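Local structure of fatty acyl CoA synthetase FADD13 (FATTY-ACYL-CoA SYNTHETASE) (Mycobacterium tuberculosis, 3R44) at residues L446-E449 / E453-A456; K487-E492 / E509-T514. The protein is a fatty-acyl-CoA synthetase of the AMP-binding (ANL) superfamily, with a large AMP-binding domain and a smaller C-terminal domain. All blocks are in the same frame, centred on the assembly; numbering follows the deposited sequence.

Contact 1. Residues L446-E449 / E453-A456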
ATOM      1  N   LEU A 446      25.521   0.631  -5.028  1.00 20.34           N
ATOM      2  CA  LEU A 446      26.289   1.542  -4.192  1.00 21.77           C
ATOM      3  C   LEU A 446      26.657   2.717  -5.047  1.00 23.90           C
ATOM      4  O   LEU A 446      26.923   2.539  -6.241  1.00 21.64           O
ATOM      5  CB  LEU A 446      27.571   0.874  -3.680  1.00 23.02           C
ATOM      6  CG  LEU A 446      27.330  -0.193  -2.615  1.00 22.46           C
ATOM      7  CD1 LEU A 446      28.617  -0.866  -2.239  1.00 26.30           C
ATOM      8  CD2 LEU A 446      26.662   0.348  -1.360  1.00 26.06           C
ATOM      9  N   PRO A 447      26.706   3.912  -4.444  1.00 26.07           N
ATOM     10  CA  PRO A 447      26.983   5.061  -5.249  1.00 28.65           C
ATOM     11  C   PRO A 447      28.364   5.015  -5.872  1.00 30.82           C
ATOM     12  O   PRO A 447      29.305   4.487  -5.293  1.00 30.32           O
ATOM     13  CB  PRO A 447      26.836   6.255  -4.287  1.00 30.44           C
ATOM     14  CG  PRO A 447      26.524   5.716  -2.956  1.00 30.39           C
ATOM     15  CD  PRO A 447      26.427   4.236  -3.030  1.00 26.76           C
ATOM     16  N   ASP A 448      28.478   5.583  -7.065  1.00 33.69           N
ATOM     17  CA  ASP A 448      29.754   5.581  -7.759  1.00 36.38           C
ATOM     18  C   ASP A 448      29.877   6.841  -8.617  1.00 39.22           C
ATOM     19  O   ASP A 448      29.002   7.091  -9.459  1.00 39.59           O
ATOM     20  CB  ASP A 448      29.894   4.318  -8.615  1.00 35.33           C
ATOM     21  CG  ASP A 448      31.297   4.141  -9.161  1.00 39.78           C
ATOM     22  OD1 ASP A 448      32.078   3.392  -8.543  1.00 41.02           O
ATOM     23  OD2 ASP A 448      31.627   4.801 -10.180  1.00 44.14           O
ATOM     24  N   GLU A 449      30.946   7.618  -8.398  1.00 42.19           N
ATOM     25  CA  GLU A 449      31.220   8.819  -9.211  1.00 45.91           C
ATOM     26  C   GLU A 449      31.044   8.576 -10.725  1.00 46.23           C
ATOM     27  O   GLU A 449      30.413   9.372 -11.428  1.00 48.15           O
ATOM     28  N   GLU A 453      25.600   4.287 -10.052  1.00 26.92           N
ATOM     29  CA  GLU A 453      25.554   3.192  -9.086  1.00 26.33           C
ATOM     30  C   GLU A 453      26.215   2.014  -9.733  1.00 25.13           C
ATOM     31  O   GLU A 453      26.151   1.846 -10.948  1.00 26.30           O
ATOM     32  CB  GLU A 453      24.134   2.722  -8.710  1.00 26.82           C
ATOM     33  CG  GLU A 453      23.184   3.725  -8.136  1.00 32.52           C
ATOM     34  CD  GLU A 453      21.796   3.067  -7.897  1.00 38.49           C
ATOM     35  OE1 GLU A 453      20.943   3.100  -8.837  1.00 41.12           O
ATOM     36  OE2 GLU A 453      21.606   2.472  -6.798  1.00 38.59           O
ATOM     37  N   ILE A 454      26.847   1.198  -8.906  1.00 23.77           N
ATOM     38  CA  ILE A 454      27.394  -0.040  -9.360  1.00 23.20           C
ATOM     39  C   ILE A 454      26.651  -1.153  -8.573  1.00 21.46           C
ATOM     40  O   ILE A 454      26.246  -0.954  -7.443  1.00 20.91           O
ATOM     41  CB  ILE A 454      28.932  -0.134  -9.125  1.00 23.50           C
ATOM     42  CG1 ILE A 454      29.270   0.032  -7.657  1.00 25.71           C
ATOM     43  CG2 ILE A 454      29.677   0.876 -10.004  1.00 27.83           C
ATOM     44  CD1 ILE A 454      30.574  -0.681  -7.264  1.00 30.95           C
ATOM     45  N   ALA A 455      26.496  -2.319  -9.190  1.00 21.16           N
ATOM     46  CA  ALA A 455      25.918  -3.457  -8.523  1.00 19.23           C
ATOM     47  C   ALA A 455      26.968  -4.122  -7.683  1.00 18.07           C
ATOM     48  O   ALA A 455      28.012  -4.503  -8.186  1.00 19.64           O
ATOM     49  CB  ALA A 455      25.394  -4.450  -9.541  1.00 20.50           C
ATOM     50  N   ALA A 456      26.721  -4.195  -6.385  1.00 16.75           N
ATOM     51  CA  ALA A 456      27.557  -4.842  -5.427  1.00 15.95           C
ATOM     52  C   ALA A 456      26.845  -6.106  -4.943  1.00 15.20           C
ATOM     53  O   ALA A 456      25.730  -6.037  -4.433  1.00 16.44           O
ATOM     54  CB  ALA A 456      27.797  -3.945  -4.198  1.00 15.74           C
TER

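Contact 2. Residues K487-E492 / E509-T514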
ATOM      1  N   LYS A 487      31.368  -5.080  -7.726  1.00 26.09           N
ATOM      2  CA  LYS A 487      32.055  -5.334  -6.476  1.00 25.51           C
ATOM      3  C   LYS A 487      31.444  -6.622  -5.927  1.00 23.15           C
ATOM      4  O   LYS A 487      30.224  -6.828  -6.033  1.00 22.16           O
ATOM      5  CB  LYS A 487      31.771  -4.175  -5.502  1.00 25.43           C
ATOM      6  CG  LYS A 487      32.613  -4.132  -4.273  1.00 28.79           C
ATOM      7  N   VAL A 488      32.256  -7.500  -5.377  1.00 21.21           N
ATOM      8  CA  VAL A 488      31.748  -8.608  -4.608  1.00 19.66           C
ATOM      9  C   VAL A 488      32.266  -8.418  -3.165  1.00 18.79           C
ATOM     10  O   VAL A 488      33.491  -8.238  -2.923  1.00 18.45           O
ATOM     11  CB  VAL A 488      32.218  -9.980  -5.184  1.00 21.39           C
ATOM     12  CG1 VAL A 488      31.864 -11.092  -4.217  1.00 21.75           C
ATOM     13  CG2 VAL A 488      31.609 -10.242  -6.598  1.00 18.94           C
ATOM     14  N   ILE A 489      31.367  -8.481  -2.201  1.00 16.79           N
ATOM     15  CA  ILE A 489      31.701  -8.224  -0.798  1.00 17.85           C
ATOM     16  C   ILE A 489      31.304  -9.460  -0.011  1.00 17.43           C
ATOM     17  O   ILE A 489      30.149  -9.772   0.030  1.00 16.27           O
ATOM     18  CB  ILE A 489      30.938  -7.003  -0.242  1.00 17.13           C
ATOM     19  CG1 ILE A 489      31.454  -5.725  -0.903  1.00 19.33           C
ATOM     20  CG2 ILE A 489      31.006  -6.915   1.294  1.00 19.86           C
ATOM     21  CD1 ILE A 489      30.554  -4.535  -0.667  1.00 19.72           C
ATOM     22  N   PHE A 490      32.267 -10.155   0.588  1.00 16.93           N
ATOM     23  CA  PHE A 490      31.948 -11.271   1.456  1.00 17.62           C
ATOM     24  C   PHE A 490      31.533 -10.709   2.807  1.00 17.93           C
ATOM     25  O   PHE A 490      32.108  -9.731   3.295  1.00 17.75           O
ATOM     26  CB  PHE A 490      33.126 -12.220   1.570  1.00 19.20           C
ATOM     27  CG  PHE A 490      33.415 -12.983   0.310  1.00 18.47           C
ATOM     28  CD1 PHE A 490      32.526 -13.950  -0.136  1.00 19.25           C
ATOM     29  CD2 PHE A 490      34.569 -12.743  -0.426  1.00 24.14           C
ATOM     30  CE1 PHE A 490      32.779 -14.655  -1.312  1.00 20.46           C
ATOM     31  CE2 PHE A 490      34.843 -13.474  -1.613  1.00 27.21           C
ATOM     32  CZ  PHE A 490      33.933 -14.417  -2.042  1.00 26.65           C
ATOM     33  N   ALA A 491      30.507 -11.307   3.390  1.00 16.62           N
ATOM     34  CA  ALA A 491      30.021 -10.923   4.725  1.00 15.67           C
ATOM     35  C   ALA A 491      29.834 -12.167   5.517  1.00 16.86           C
ATOM     36  O   ALA A 491      29.538 -13.242   4.952  1.00 16.48           O
ATOM     37  CB  ALA A 491      28.657 -10.182   4.609  1.00 16.08           C
ATOM     38  N   GLU A 492      29.890 -12.041   6.841  1.00 17.90           N
ATOM     39  CA  GLU A 492      29.532 -13.166   7.672  1.00 19.06           C
ATOM     40  C   GLU A 492      28.007 -13.333   7.738  1.00 19.13           C
ATOM     41  O   GLU A 492      27.551 -14.403   8.034  1.00 19.17           O
ATOM     42  CB  GLU A 492      30.114 -12.997   9.102  1.00 20.22           C
ATOM     43  CG  GLU A 492      31.611 -13.080   9.131  1.00 19.87           C
ATOM     44  CD  GLU A 492      32.169 -14.445   8.682  1.00 25.97           C
ATOM     45  OE1 GLU A 492      31.568 -15.486   9.066  1.00 28.31           O
ATOM     46  OE2 GLU A 492      33.193 -14.458   7.929  1.00 22.82           O
ATOM     47  N   GLU A 509      22.997   0.941   4.176  1.00 19.55           N
ATOM     48  CA  GLU A 509      23.559   1.627   5.319  1.00 21.77           C
ATOM     49  C   GLU A 509      24.888   1.017   5.724  1.00 20.60           C
ATOM     50  O   GLU A 509      25.843   1.716   6.050  1.00 20.28           O
ATOM     51  CB  GLU A 509      22.635   1.483   6.534  1.00 22.38           C
ATOM     52  CG  GLU A 509      21.462   2.446   6.636  1.00 31.87           C
ATOM     53  CD  GLU A 509      20.480   2.035   7.771  1.00 38.34           C
ATOM     54  OE1 GLU A 509      20.940   1.517   8.828  1.00 42.33           O
ATOM     55  OE2 GLU A 509      19.252   2.212   7.595  1.00 42.56           O
ATOM     56  N   GLN A 510      24.915  -0.301   5.795  1.00 20.36           N
ATOM     57  CA  GLN A 510      26.111  -1.007   6.213  1.00 19.90           C
ATOM     58  C   GLN A 510      27.283  -0.663   5.318  1.00 19.58           C
ATOM     59  O   GLN A 510      28.369  -0.293   5.812  1.00 21.62           O
ATOM     60  CB  GLN A 510      25.858  -2.506   6.169  1.00 19.96           C
ATOM     61  CG  GLN A 510      25.058  -3.061   7.352  1.00 21.66           C
ATOM     62  CD  GLN A 510      24.799  -4.528   7.216  1.00 20.63           C
ATOM     63  OE1 GLN A 510      24.964  -5.099   6.143  1.00 21.22           O
ATOM     64  NE2 GLN A 510      24.425  -5.166   8.306  1.00 16.97           N
ATOM     65  N   TYR A 511      27.082  -0.781   4.010  1.00 17.38           N
ATOM     66  CA  TYR A 511      28.145  -0.575   3.077  1.00 17.85           C
ATOM     67  C   TYR A 511      28.365   0.863   2.576  1.00 18.25           C
ATOM     68  O   TYR A 511      29.257   1.092   1.764  1.00 18.58           O
ATOM     69  CB  TYR A 511      28.086  -1.622   1.948  1.00 17.00           C
ATOM     70  CG  TYR A 511      28.208  -2.977   2.563  1.00 14.86           C
ATOM     71  CD1 TYR A 511      29.455  -3.447   3.001  1.00 16.36           C
ATOM     72  CD2 TYR A 511      27.081  -3.768   2.770  1.00 15.48           C
ATOM     73  CE1 TYR A 511      29.571  -4.676   3.642  1.00 17.87           C
ATOM     74  CE2 TYR A 511      27.181  -5.007   3.405  1.00 16.58           C
ATOM     75  CZ  TYR A 511      28.455  -5.468   3.819  1.00 15.32           C
ATOM     76  OH  TYR A 511      28.566  -6.698   4.459  1.00 18.71           O
ATOM     77  N   SER A 512      27.666   1.845   3.150  1.00 20.59           N
ATOM     78  CA  SER A 512      27.958   3.228   2.819  1.00 22.38           C
ATOM     79  C   SER A 512      29.398   3.562   3.219  1.00 23.20           C
ATOM     80  O   SER A 512      29.992   4.440   2.619  1.00 23.48           O
ATOM     81  CB  SER A 512      27.010   4.230   3.505  1.00 22.63           C
ATOM     82  OG  SER A 512      27.273   4.232   4.888  1.00 23.96           O
ATOM     83  N   ALA A 513      29.965   2.831   4.184  1.00 23.05           N
ATOM     84  CA  ALA A 513      31.359   3.098   4.602  1.00 24.85           C
ATOM     85  C   ALA A 513      32.408   2.693   3.558  1.00 25.32           C
ATOM     86  O   ALA A 513      33.590   3.011   3.729  1.00 27.23           O
ATOM     87  CB  ALA A 513      31.662   2.399   5.909  1.00 25.97           C
ATOM     88  N   THR A 514      32.005   1.972   2.514  1.00 23.26           N
ATOM     89  CA  THR A 514      32.952   1.466   1.523  1.00 23.27           C
ATOM     90  C   THR A 514      33.080   2.370   0.293  1.00 25.35           C
ATOM     91  O   THR A 514      33.891   2.106  -0.579  1.00 24.54           O
ATOM     92  CB  THR A 514      32.596   0.053   1.095  1.00 22.45           C
ATOM     93  OG1 THR A 514      31.363   0.046   0.384  1.00 19.97           O
ATOM     94  CG2 THR A 514      32.498  -0.853   2.329  1.00 19.99           C
TER
HETATM   95  O   HOH W   1      31.222  -7.639   4.781  1.00 10.06           O

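Contact 1. Residues L446-E449 / E453-A456
The carbonyl oxygen of L446 is approached by two groups of the returning strand. I454 N donates to L446 O at 3.0 Å, with 161° at the hydrogen. Beside it the CA-H of E453 makes a more bent CA-H...O contact, E453 CA to L446 O measuring 3.2 Å. The reciprocal bond, L446 N to I454 O, is also 3.0 Å and closes the two-bond ring of a hydrogen-bonded antiparallel pair; P447 and E453 form the next, non-hydrogen-bonded pair, where the proline needs no N-H. On the sheet face of L446 and I454, CD1 of L446 rests on CB of A456 at 3.7 Å, two residues along the strand. Nearer the turn, I454 CG2 lies 3.7 Å from D448 CB. D448 CG stands anti to the backbone N (chi1 -170°), which brings the carboxylate carbon equally close to that methyl, while OD2 accepts from the backbone N-H groups of K450 and W451 and so ties the aspartate to the turn. The segment axes, at 146°, are well short of strictly antiparallel, as in a twisted hairpin. This is the turn end of the hairpin 438-448/454-461: strand 487-490 flanks 454-461 on its other edge, strand 416-418 meets E453 and A455, and the C-terminal residues T514 and V515 pack on L446.

Contact 2. Residues K487-E492 / E509-T514
The ring of Y511 meets I489 obliquely, while a water lies in the ring plane at its hydroxyl edge. The closest approach is I489 CG2 to Y511 CE1, 3.5 Å, and the methyl also borders CZ; farther back along the ring, I489 CD1 is 4.0 Å from Y511 CD1. The two side chains run past each other in opposite directions, and a single torsion sets this up: with I489 chi1 at -69°, CG2 stands anti to the backbone N and CG1 beside it, which lets the methyl CG2 and the far carbon CD1 of the other branch both border the ring. At the far end of the tyrosine, A491 CB sits 3.5 Å from Y511 OH. The water donates to that hydroxyl at 2.8 Å from its oxygen to Y511 OH, and to the strand through F490 O at 2.7 Å. At the backbone of the tyrosine, Y511 O accepts from both the backbone N and the hydroxyl of T514, the OG1 bond being 2.7 Å long; this double grip holds T514 against the backbone of Y511. I458 and L446 also touch the tyrosine. With 151 Å² buried and no direct polar bond between the segments, the evidence points to a small apolar surface contact, its polar link made through one water.

How the contacts relate
Both contacts involve the sheet of strands 438-448, 454-461 and 487-490, but one lies within it and the other packs residues 509-514 against it. Contact 1 is partly buried and joins neighbouring strands by backbone bonds, with 284 Å² buried; contact 2 is a surface contact of about half that area, in which residues 509-514 meet the edge strand through side chains and a water. Their centres are 11 Å apart and they touch by packing: L446 CD1 lies 3.9 Å from T514 OG1, and A456 CB is 4.2 Å from K487 CB. L446 thus serves both the hairpin and the packing against residues 509-514. Along the chain, contact 1 closes before contact 2 opens.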